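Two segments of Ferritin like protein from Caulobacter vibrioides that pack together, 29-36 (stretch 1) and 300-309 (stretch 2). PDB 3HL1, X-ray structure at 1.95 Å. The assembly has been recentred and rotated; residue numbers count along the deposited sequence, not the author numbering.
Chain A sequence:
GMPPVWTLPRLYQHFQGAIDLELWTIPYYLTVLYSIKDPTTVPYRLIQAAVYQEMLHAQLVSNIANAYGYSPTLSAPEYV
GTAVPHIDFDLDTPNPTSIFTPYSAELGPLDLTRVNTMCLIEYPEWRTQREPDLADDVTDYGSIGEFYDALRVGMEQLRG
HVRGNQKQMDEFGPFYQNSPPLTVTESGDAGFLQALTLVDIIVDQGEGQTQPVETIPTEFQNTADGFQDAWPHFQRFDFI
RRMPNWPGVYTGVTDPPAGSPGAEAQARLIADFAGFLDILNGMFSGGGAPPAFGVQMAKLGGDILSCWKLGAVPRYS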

# COMPACT_ATOMS: atom_id res chain seq x y z
N TYR A 29 -8.08 -0.91 1.25
CA TYR A 29 -8.77 -0.44 0.09
C TYR A 29 -9.65 -1.53 -0.50
O TYR A 29 -10.72 -1.25 -0.99
CB TYR A 29 -7.80 0.04 -0.98
CG TYR A 29 -7.01 1.31 -0.69
CD1 TYR A 29 -6.98 1.90 0.59
CD2 TYR A 29 -6.10 1.78 -1.65
CE1 TYR A 29 -6.21 3.02 0.84
CE2 TYR A 29 -5.26 2.86 -1.36
CZ TYR A 29 -5.32 3.49 -0.14
OH TYR A 29 -4.47 4.57 0.13
N LEU A 30 -9.17 -2.76 -0.54
CA LEU A 30 -9.93 -3.87 -1.11
C LEU A 30 -11.21 -4.12 -0.31
O LEU A 30 -12.29 -4.39 -0.89
CB LEU A 30 -9.11 -5.17 -1.15
CG LEU A 30 -8.07 -5.31 -2.28
CD1 LEU A 30 -7.16 -6.56 -2.03
CD2 LEU A 30 -8.76 -5.30 -3.70
N THR A 31 -11.08 -4.06 1.01
CA THR A 31 -12.21 -4.23 1.94
C THR A 31 -13.29 -3.18 1.68
O THR A 31 -14.45 -3.54 1.55
CB THR A 31 -11.74 -4.27 3.40
OG1 THR A 31 -10.81 -5.36 3.52
CG2 THR A 31 -12.95 -4.48 4.35
N VAL A 32 -12.89 -1.92 1.53
CA VAL A 32 -13.83 -0.83 1.11
C VAL A 32 -14.40 -1.10 -0.26
O VAL A 32 -15.61 -1.01 -0.43
CB VAL A 32 -13.14 0.56 1.15
CG1 VAL A 32 -14.03 1.68 0.55
CG2 VAL A 32 -12.69 0.82 2.59
N LEU A 33 -13.55 -1.41 -1.22
CA LEU A 33 -14.00 -1.66 -2.59
C LEU A 33 -15.14 -2.65 -2.67
O LEU A 33 -16.20 -2.38 -3.19
CB LEU A 33 -12.85 -2.20 -3.46
CG LEU A 33 -13.08 -2.45 -4.92
CD1 LEU A 33 -13.53 -1.11 -5.65
CD2 LEU A 33 -11.86 -3.17 -5.58
N TYR A 34 -14.92 -3.83 -2.15
CA TYR A 34 -15.89 -4.91 -2.31
C TYR A 34 -17.13 -4.74 -1.46
O TYR A 34 -18.15 -5.39 -1.74
CB TYR A 34 -15.23 -6.28 -2.09
CG TYR A 34 -14.40 -6.71 -3.27
CD1 TYR A 34 -15.01 -7.04 -4.47
CD2 TYR A 34 -13.01 -6.68 -3.22
CE1 TYR A 34 -14.26 -7.39 -5.58
CE2 TYR A 34 -12.25 -7.01 -4.34
CZ TYR A 34 -12.89 -7.39 -5.50
OH TYR A 34 -12.16 -7.74 -6.60
N SER A 35 -17.09 -3.81 -0.50
CA SER A 35 -18.30 -3.42 0.24
C SER A 35 -19.35 -2.72 -0.61
O SER A 35 -20.51 -2.76 -0.25
CB SER A 35 -18.03 -2.54 1.46
OG SER A 35 -17.83 -1.18 1.06
N ILE A 36 -18.93 -2.12 -1.72
CA ILE A 36 -19.79 -1.36 -2.56
C ILE A 36 -20.57 -2.33 -3.42
O ILE A 36 -20.00 -3.06 -4.20
CB ILE A 36 -19.04 -0.38 -3.46
CG1 ILE A 36 -18.19 0.54 -2.57
CG2 ILE A 36 -20.05 0.44 -4.28
CD1 ILE A 36 -17.12 1.40 -3.33
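Stretch 2, residues 300-309: LGGDILSCWK

The contact between these two stretches is a compact helix-helix crossing, largely apolar, in which a glycine makes room for a tyrosine and a single tryptophan-to-backbone hydrogen bond joins the two helices. Stretch 2 is helical throughout, from Leu300 to Lys309, and lies across the helix of stretch 1 with its N-to-C direction turned 60° from that of its partner (signed crossing angle -60°). The axes approach to 9.0 Å, and the closest pair of CA atoms is that of Tyr34 and Leu305, 5.3 Å apart.

As is usual for helices that cross, the contacting residues of stretch 2 recur at three- and four-residue spacings: Gly301, Ile304, Leu305 and Trp308. Tyr34, with chi1 in the m well, lies along this row. Its OH comes within 3.5 Å of Gly301 CA, and Gly301 O lies over one face of the ring; an ideal CB on Gly301 would fall 2.4 Å from Tyr34 OH, a clash, so the bare backbone is what allows the tyrosine to lie so close. Farther along, Ile304 CG2 packs 3.7 Å from Tyr34 CD2, while Ile304 CD1 reaches to 3.8 Å from Leu30 CD1, so that this isoleucine bridges two residues one helical turn apart. Leu305 lies alongside, its CB 4.0 Å from Tyr34 CD1 and its CD1 3.8 Å from Tyr34 O.

Trp308 supplies the polar element. Its NE1 donates to Thr31 O at 2.9 Å, with an N-H...O angle of 148°. That carbonyl receives only a weak bond from Ser35 N within its own helix, at 3.4 Å, and the indole meets it near the ring plane. Ser35 CB sits over one face of the indole, 3.9 Å from the centroid of the five-membered ring of Trp308, a CH-pi contact. Altogether 427 Å² is buried, summed over both sides.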

# COMPACT_ATOMS: atom_id res chain seq x y z
N LEU A 300 -8.82 -13.84 -4.63
CA LEU A 300 -8.84 -13.07 -3.38
C LEU A 300 -10.00 -12.12 -3.41
O LEU A 300 -10.73 -11.95 -2.45
CB LEU A 300 -7.54 -12.29 -3.22
CG LEU A 300 -6.37 -13.07 -2.59
CD1 LEU A 300 -5.16 -12.13 -2.51
CD2 LEU A 300 -6.77 -13.53 -1.21
N GLY A 301 -10.24 -11.53 -4.57
CA GLY A 301 -11.34 -10.59 -4.67
C GLY A 301 -12.68 -11.30 -4.52
O GLY A 301 -13.60 -10.81 -3.85
N GLY A 302 -12.79 -12.47 -5.11
CA GLY A 302 -13.96 -13.30 -4.88
C GLY A 302 -14.15 -13.68 -3.42
O GLY A 302 -15.28 -13.67 -2.89
N ASP A 303 -13.05 -14.00 -2.73
CA ASP A 303 -13.09 -14.27 -1.29
C ASP A 303 -13.55 -13.08 -0.42
O ASP A 303 -14.30 -13.24 0.56
CB ASP A 303 -11.67 -14.59 -0.77
CG ASP A 303 -11.13 -15.89 -1.25
OD1 ASP A 303 -11.87 -16.72 -1.79
OD2 ASP A 303 -9.89 -16.07 -1.16
N ILE A 304 -13.07 -11.89 -0.76
CA ILE A 304 -13.42 -10.66 -0.04
C ILE A 304 -14.89 -10.33 -0.26
O ILE A 304 -15.65 -9.99 0.66
CB ILE A 304 -12.51 -9.47 -0.49
CG1 ILE A 304 -11.06 -9.83 -0.22
CG2 ILE A 304 -12.90 -8.19 0.21
CD1 ILE A 304 -10.00 -8.91 -0.94
N LEU A 305 -15.33 -10.40 -1.50
CA LEU A 305 -16.75 -10.15 -1.81
C LEU A 305 -17.65 -11.15 -1.09
O LEU A 305 -18.72 -10.82 -0.59
CB LEU A 305 -17.01 -10.24 -3.30
CG LEU A 305 -18.44 -10.04 -3.79
CD1 LEU A 305 -19.01 -8.72 -3.32
CD2 LEU A 305 -18.44 -10.12 -5.30
N SER A 306 -17.20 -12.38 -1.02
CA SER A 306 -18.03 -13.41 -0.43
C SER A 306 -18.22 -13.17 1.07
O SER A 306 -19.34 -13.33 1.58
CB SER A 306 -17.47 -14.80 -0.75
OG SER A 306 -18.03 -15.71 0.15
N CYS A 307 -17.21 -12.67 1.77
CA CYS A 307 -17.36 -12.24 3.16
C CYS A 307 -18.47 -11.22 3.32
O CYS A 307 -19.39 -11.41 4.11
CB CYS A 307 -16.07 -11.66 3.73
SG CYS A 307 -14.74 -12.86 4.00
N TRP A 308 -18.40 -10.14 2.55
CA TRP A 308 -19.41 -9.11 2.60
C TRP A 308 -20.82 -9.60 2.30
O TRP A 308 -21.78 -9.25 3.02
CB TRP A 308 -19.07 -7.98 1.63
CG TRP A 308 -18.07 -7.01 2.14
CD1 TRP A 308 -16.92 -6.66 1.53
CD2 TRP A 308 -18.17 -6.21 3.31
NE1 TRP A 308 -16.28 -5.66 2.24
CE2 TRP A 308 -17.02 -5.39 3.35
CE3 TRP A 308 -19.11 -6.11 4.34
CZ2 TRP A 308 -16.79 -4.49 4.37
CZ3 TRP A 308 -18.89 -5.18 5.36
CH2 TRP A 308 -17.74 -4.39 5.38
N LYS A 309 -20.96 -10.38 1.24
CA LYS A 309 -22.24 -10.96 0.91
C LYS A 309 -22.82 -11.82 2.05
O LYS A 309 -24.04 -11.88 2.18
CB LYS A 309 -22.13 -11.79 -0.34
CG LYS A 309 -22.11 -10.97 -1.62
CD LYS A 309 -21.85 -11.91 -2.79
CE LYS A 309 -22.60 -11.62 -4.04
NZ LYS A 309 -23.06 -10.23 -4.21